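Local structure of protein ACDH-11, isoform b (Caenorhabditis elegans, 4Y9L) at residues D213-H218 with A295-D300; R250-F255 with R303-I308. The protein belongs to the acyl-CoA dehydrogenase family, whose helical domains flank a middle beta domain, and carries bound FAD in this model. All coordinates share one frame; numbering follows the deposited sequence.

Contacts 1 and 2 lie on the same side of the chain's centre, their own centres 11 Å apart, and share a sheet through the neighbouring strands 285-298 and 252-258. Contact 1 pairs one side of strand 285-298 with strand 214-225, while Ile298 N on its other side lies 2.9 Å from Leu254 O of contact 2, a probable hydrogen bond. The chain then leaves the sheet and enters helix 304-309, which packs back on strand 252-258 in contact 2. Contact 2 comes nearer a bound FAD: the side chain of Ile308 is about 8 Å from one, whereas that of Leu217 in contact 1 is about 13 Å from a bound FAD.

Contact 1. Residues D213-H218 with A295-D300; sequences DTYRLH and AERIGD
The carbonyl oxygen of Asp213 is approached by two groups of strand 295-298: Arg297 N donates a hydrogen bond to Asp213 O over 2.9 Å, nearly straight, and Glu296 CA adds a weaker CA-H...O contact to Asp213 O at 3.3 Å. Two residues further along the chain, Tyr215 and Ala295 form a hydrogen-bonded antiparallel pair: Tyr215 N reaches Ala295 O and Ala295 N reaches Tyr215 O, each at 3.0 Å. Between these bonds Thr214 and Glu296 make a non-hydrogen-bonded pair on one face of the sheet, their side chains alongside each other and pointing the same way. The methyl CG2 of Thr214 lies 3.5 Å from Glu296 OE2; the hydroxyl and OE1 are modelled too close together for their bond to be trusted in detail.

This is antiparallel pairing within the middle beta domain of the acyl-CoA dehydrogenase fold. The short strand axes are turned 119° apart, yet the backbone of Leu217 is still hydrogen-bonded to Gly292 and Ala293 of strand 285-298. On the face shared by Tyr215 and Ala295, Leu217 CD1 touches Ala295 CB at 3.8 Å, while the Tyr215 ring meets Phe255 of strand 252-258, the other neighbour of strand 285-298, edge-to-face.

Arg297 runs beside Tyr215, its guanidinium plane nearly perpendicular to the phenol ring. With chi3 close to eclipsed (17°), the chain bends and Arg297 NH1 donates to Gly299 O at 2.9 Å, near the guanidinium plane. Arg297 NH2 approaches Asp213 OD1 in a salt bridge whose modelled length is doubtful, and the buried Arg297 NE has no polar partner.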
loop_
_atom_site.group_PDB
_atom_site.type_symbol
_atom_site.label_atom_id
_atom_site.label_comp_id
_atom_site.label_asym_id
_atom_site.label_seq_id
_atom_site.Cartn_x
_atom_site.Cartn_y
_atom_site.Cartn_z
ATOM N N ASP B 213 36.053 -5.439 -29.688
ATOM C CA ASP B 213 35.892 -4.453 -28.668
ATOM C C ASP B 213 34.534 -4.684 -28.006
ATOM O O ASP B 213 33.996 -3.777 -27.330
ATOM C CB ASP B 213 35.940 -3.072 -29.290
ATOM C CG ASP B 213 37.286 -2.715 -29.860
ATOM O OD1 ASP B 213 38.377 -3.119 -29.347
ATOM O OD2 ASP B 213 37.238 -1.983 -30.866
ATOM N N THR B 214 33.984 -5.890 -28.224
ATOM C CA THR B 214 32.729 -6.297 -27.614
ATOM C C THR B 214 33.031 -7.347 -26.565
ATOM O O THR B 214 33.791 -8.307 -26.816
ATOM C CB THR B 214 31.734 -6.827 -28.662
ATOM O OG1 THR B 214 31.591 -5.860 -29.723
ATOM C CG2 THR B 214 30.389 -7.122 -28.024
ATOM N N TYR B 215 32.457 -7.114 -25.391
ATOM C CA TYR B 215 32.713 -7.916 -24.222
ATOM C C TYR B 215 31.398 -8.312 -23.559
ATOM O O TYR B 215 30.380 -7.690 -23.789
ATOM C CB TYR B 215 33.582 -7.134 -23.214
ATOM C CG TYR B 215 35.005 -6.875 -23.668
ATOM C CD1 TYR B 215 35.269 -5.962 -24.681
ATOM C CD2 TYR B 215 36.092 -7.542 -23.090
ATOM C CE1 TYR B 215 36.556 -5.721 -25.129
ATOM C CE2 TYR B 215 37.389 -7.290 -23.523
ATOM C CZ TYR B 215 37.619 -6.371 -24.551
ATOM O OH TYR B 215 38.908 -6.099 -25.037
ATOM N N ARG B 216 31.465 -9.356 -22.740
ATOM C CA ARG B 216 30.429 -9.776 -21.771
ATOM C C ARG B 216 30.722 -9.169 -20.407
ATOM O O ARG B 216 31.832 -9.327 -19.919
ATOM C CB ARG B 216 30.539 -11.291 -21.524
ATOM C CG ARG B 216 29.699 -12.153 -22.429
ATOM C CD ARG B 216 29.729 -13.645 -22.066
ATOM N NE ARG B 216 31.034 -14.339 -22.208
ATOM C CZ ARG B 216 31.641 -15.016 -21.226
ATOM N NH1 ARG B 216 31.112 -15.092 -20.006
ATOM N NH2 ARG B 216 32.806 -15.614 -21.434
ATOM N N LEU B 217 29.773 -8.545 -19.747
ATOM C CA LEU B 217 30.065 -8.120 -18.413
ATOM C C LEU B 217 29.403 -9.029 -17.357
ATOM O O LEU B 217 28.298 -9.561 -17.568
ATOM C CB LEU B 217 29.639 -6.663 -18.190
ATOM C CG LEU B 217 30.108 -5.633 -19.204
ATOM C CD1 LEU B 217 29.611 -4.274 -18.713
ATOM C CD2 LEU B 217 31.600 -5.613 -19.400
ATOM N N HIS B 218 30.095 -9.197 -16.236
ATOM C CA HIS B 218 29.605 -9.997 -15.129
ATOM C C HIS B 218 29.972 -9.285 -13.834
ATOM O O HIS B 218 31.158 -9.137 -13.513
ATOM C CB HIS B 218 30.233 -11.399 -15.152
ATOM C CG HIS B 218 29.910 -12.194 -16.384
ATOM N ND1 HIS B 218 29.108 -13.314 -16.361
ATOM C CD2 HIS B 218 30.309 -12.055 -17.671
ATOM C CE1 HIS B 218 29.041 -13.848 -17.572
ATOM N NE2 HIS B 218 29.752 -13.095 -18.386
ATOM N N ALA B 295 28.472 -5.324 -23.987
ATOM C CA ALA B 295 28.949 -3.931 -23.910
ATOM C C ALA B 295 30.158 -3.668 -24.820
ATOM O O ALA B 295 30.897 -4.580 -25.158
ATOM C CB ALA B 295 29.265 -3.574 -22.474
ATOM N N GLU B 296 30.338 -2.412 -25.216
ATOM C CA GLU B 296 31.403 -2.034 -26.130
ATOM C C GLU B 296 32.422 -1.218 -25.367
ATOM O O GLU B 296 32.045 -0.268 -24.660
ATOM C CB GLU B 296 30.847 -1.227 -27.295
ATOM C CG GLU B 296 29.617 -1.823 -27.974
ATOM C CD GLU B 296 29.837 -3.251 -28.479
ATOM O OE1 GLU B 296 30.971 -3.651 -28.880
ATOM O OE2 GLU B 296 28.843 -4.003 -28.451
ATOM N N ARG B 297 33.691 -1.642 -25.448
ATOM C CA ARG B 297 34.794 -0.907 -24.844
ATOM C C ARG B 297 35.026 0.371 -25.606
ATOM O O ARG B 297 35.093 0.366 -26.811
ATOM C CB ARG B 297 36.121 -1.678 -24.832
ATOM C CG ARG B 297 37.132 -1.005 -23.881
ATOM C CD ARG B 297 38.607 -1.321 -24.114
ATOM N NE ARG B 297 38.859 -1.901 -25.424
ATOM C CZ ARG B 297 39.369 -1.270 -26.471
ATOM N NH1 ARG B 297 39.732 0.006 -26.412
ATOM N NH2 ARG B 297 39.514 -1.941 -27.593
ATOM N N ILE B 298 35.187 1.452 -24.869
ATOM C CA ILE B 298 35.423 2.757 -25.427
ATOM C C ILE B 298 36.510 3.386 -24.573
ATOM O O ILE B 298 36.629 3.093 -23.382
ATOM C CB ILE B 298 34.142 3.591 -25.361
ATOM C CG1 ILE B 298 33.656 3.700 -23.917
ATOM C CG2 ILE B 298 33.073 2.957 -26.263
ATOM C CD1 ILE B 298 32.587 4.741 -23.692
ATOM N N GLY B 299 37.334 4.217 -25.182
ATOM C CA GLY B 299 38.555 4.646 -24.529
ATOM C C GLY B 299 39.522 3.478 -24.425
ATOM O O GLY B 299 39.220 2.352 -24.832
ATOM N N ASP B 300 40.680 3.750 -23.853
ATOM C CA ASP B 300 41.775 2.781 -23.865
ATOM C C ASP B 300 41.652 1.803 -22.701
ATOM O O ASP B 300 41.135 2.152 -21.645
ATOM C CB ASP B 300 43.108 3.509 -23.758
ATOM C CG ASP B 300 43.488 4.244 -25.023
ATOM O OD1 ASP B 300 43.128 3.795 -26.129
ATOM O OD2 ASP B 300 44.185 5.274 -24.902
#

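Contact 2. Residues R250-F255 with R303-I308; sequences RGLSLF and RGVAGI
This is strand-on-helix packing at the passage from the middle beta domain to the C-terminal helical domain of the acyl-CoA dehydrogenase fold. Strand 252-255 and helix 304-308 approach to 6.8 Å between their axes. The nearest pair of CA atoms is at the start of the helix, Gly304 CA lying 4.2 Å from Ser253 CA. Having no side chain, Gly304 can bring its CA to 4.0 Å from Leu254 N. Gly304 N also points to Leu252 O, 3.0 Å away, in a bent and weak hydrogen bond. The CB of Ser253 points away from the helix, and Ser253 OG is hydrogen-bonded to Gly302 N, in the loop just before the helix.

A turn further along the helix, Leu254 reaches across with CG anti to its own backbone N (chi1 -179°). Its CD1 presses on the branch methyl CG2 of Ile308 at 3.3 Å, tighter than usual carbon contact, and Leu254 CD2 lies over Gly307 CA. On the other flank Leu252 CD1 makes a looser contact with Val305 CG2 at 4.4 Å.

At the solvent-exposed end of the contact two arginines meet edge to face. Arg303, at the N-cap position, bends its chain at chi2 and chi3 and sets Arg303 NH1 over the centre of the Arg250 guanidinium, 3.4 Å above its plane, the two planes being 89° apart. Both groups are donors, so no hydrogen bond joins them, and their positive charges probably repel. With the single backbone bond weak as well, cohesion probably rests chiefly on Leu254 against Ile308 and Gly307 and on the close backbone fit at Gly304.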
loop_
_atom_site.group_PDB
_atom_site.type_symbol
_atom_site.label_atom_id
_atom_site.label_comp_id
_atom_site.label_asym_id
_atom_site.label_seq_id
_atom_site.Cartn_x
_atom_site.Cartn_y
_atom_site.Cartn_z
ATOM N N ARG B 250 44.184 0.804 -12.526
ATOM C CA ARG B 250 44.803 0.351 -13.764
ATOM C C ARG B 250 44.090 -0.885 -14.392
ATOM O O ARG B 250 44.236 -1.197 -15.606
ATOM C CB ARG B 250 46.291 0.076 -13.489
ATOM C CG ARG B 250 47.246 0.563 -14.558
ATOM C CD ARG B 250 47.302 2.091 -14.661
ATOM N NE ARG B 250 47.848 2.580 -15.952
ATOM C CZ ARG B 250 47.232 2.497 -17.149
ATOM N NH1 ARG B 250 46.044 1.908 -17.283
ATOM N NH2 ARG B 250 47.815 3.000 -18.237
ATOM N N GLY B 251 43.329 -1.604 -13.568
ATOM C CA GLY B 251 42.461 -2.677 -14.094
ATOM C C GLY B 251 41.171 -2.219 -14.810
ATOM O O GLY B 251 40.594 -2.960 -15.616
ATOM N N LEU B 252 40.750 -0.993 -14.555
ATOM C CA LEU B 252 39.411 -0.552 -14.995
ATOM C C LEU B 252 39.369 -0.046 -16.429
ATOM O O LEU B 252 40.104 0.880 -16.796
ATOM C CB LEU B 252 38.899 0.483 -14.024
ATOM C CG LEU B 252 38.728 -0.227 -12.681
ATOM C CD1 LEU B 252 38.500 0.741 -11.527
ATOM C CD2 LEU B 252 37.580 -1.232 -12.764
ATOM N N SER B 253 38.556 -0.714 -17.252
ATOM C CA SER B 253 38.213 -0.210 -18.554
ATOM C C SER B 253 36.758 0.332 -18.566
ATOM O O SER B 253 35.931 0.056 -17.653
ATOM C CB SER B 253 38.416 -1.300 -19.586
ATOM O OG SER B 253 39.759 -1.763 -19.579
ATOM N N LEU B 254 36.467 1.132 -19.588
ATOM C CA LEU B 254 35.149 1.783 -19.723
ATOM C C LEU B 254 34.348 1.233 -20.896
ATOM O O LEU B 254 34.863 1.019 -21.978
ATOM C CB LEU B 254 35.290 3.292 -19.857
ATOM C CG LEU B 254 34.004 4.140 -19.986
ATOM C CD1 LEU B 254 33.216 4.276 -18.671
ATOM C CD2 LEU B 254 34.334 5.533 -20.546
ATOM N N PHE B 255 33.064 1.027 -20.640
ATOM C CA PHE B 255 32.176 0.349 -21.562
ATOM C C PHE B 255 30.887 1.110 -21.734
ATOM O O PHE B 255 30.387 1.716 -20.800
ATOM C CB PHE B 255 31.842 -1.037 -21.015
ATOM C CG PHE B 255 33.030 -1.929 -20.891
ATOM C CD1 PHE B 255 33.850 -1.864 -19.776
ATOM C CD2 PHE B 255 33.348 -2.808 -21.900
ATOM C CE1 PHE B 255 34.972 -2.667 -19.664
ATOM C CE2 PHE B 255 34.478 -3.623 -21.809
ATOM C CZ PHE B 255 35.273 -3.565 -20.676
ATOM N N ARG B 303 42.224 2.549 -19.041
ATOM C CA ARG B 303 42.040 4.014 -18.971
ATOM C C ARG B 303 40.584 4.428 -18.656
ATOM O O ARG B 303 40.047 5.383 -19.242
ATOM C CB ARG B 303 42.511 4.696 -20.273
ATOM C CG ARG B 303 44.015 4.512 -20.639
ATOM C CD ARG B 303 45.039 4.951 -19.583
ATOM N NE ARG B 303 44.766 6.239 -18.905
ATOM C CZ ARG B 303 45.335 6.630 -17.751
ATOM N NH1 ARG B 303 46.237 5.854 -17.144
ATOM N NH2 ARG B 303 45.019 7.797 -17.192
ATOM N N GLY B 304 39.975 3.718 -17.708
ATOM C CA GLY B 304 38.532 3.816 -17.461
ATOM C C GLY B 304 38.180 5.023 -16.634
ATOM O O GLY B 304 37.249 5.767 -16.957
ATOM N N VAL B 305 38.927 5.204 -15.553
ATOM C CA VAL B 305 38.729 6.347 -14.666
ATOM C C VAL B 305 39.055 7.653 -15.386
ATOM O O VAL B 305 38.334 8.628 -15.232
ATOM C CB VAL B 305 39.525 6.219 -13.345
ATOM C CG1 VAL B 305 39.132 7.331 -12.379
ATOM C CG2 VAL B 305 39.202 4.879 -12.698
ATOM N N ALA B 306 40.096 7.644 -16.202
ATOM C CA ALA B 306 40.390 8.768 -17.048
ATOM C C ALA B 306 39.236 9.017 -17.988
ATOM O O ALA B 306 38.705 10.112 -18.022
ATOM C CB ALA B 306 41.666 8.537 -17.832
ATOM N N GLY B 307 38.797 7.996 -18.699
ATOM C CA GLY B 307 37.612 8.143 -19.550
ATOM C C GLY B 307 36.490 8.927 -18.872
ATOM O O GLY B 307 36.104 9.971 -19.351
ATOM N N ILE B 308 35.998 8.457 -17.732
ATOM C CA ILE B 308 34.864 9.093 -17.107
ATOM C C ILE B 308 35.173 10.383 -16.403
ATOM O O ILE B 308 34.277 11.145 -16.148
ATOM C CB ILE B 308 34.139 8.214 -16.077
ATOM C CG1 ILE B 308 35.056 7.824 -14.957
ATOM C CG2 ILE B 308 33.633 6.970 -16.724
ATOM C CD1 ILE B 308 34.351 7.063 -13.878
#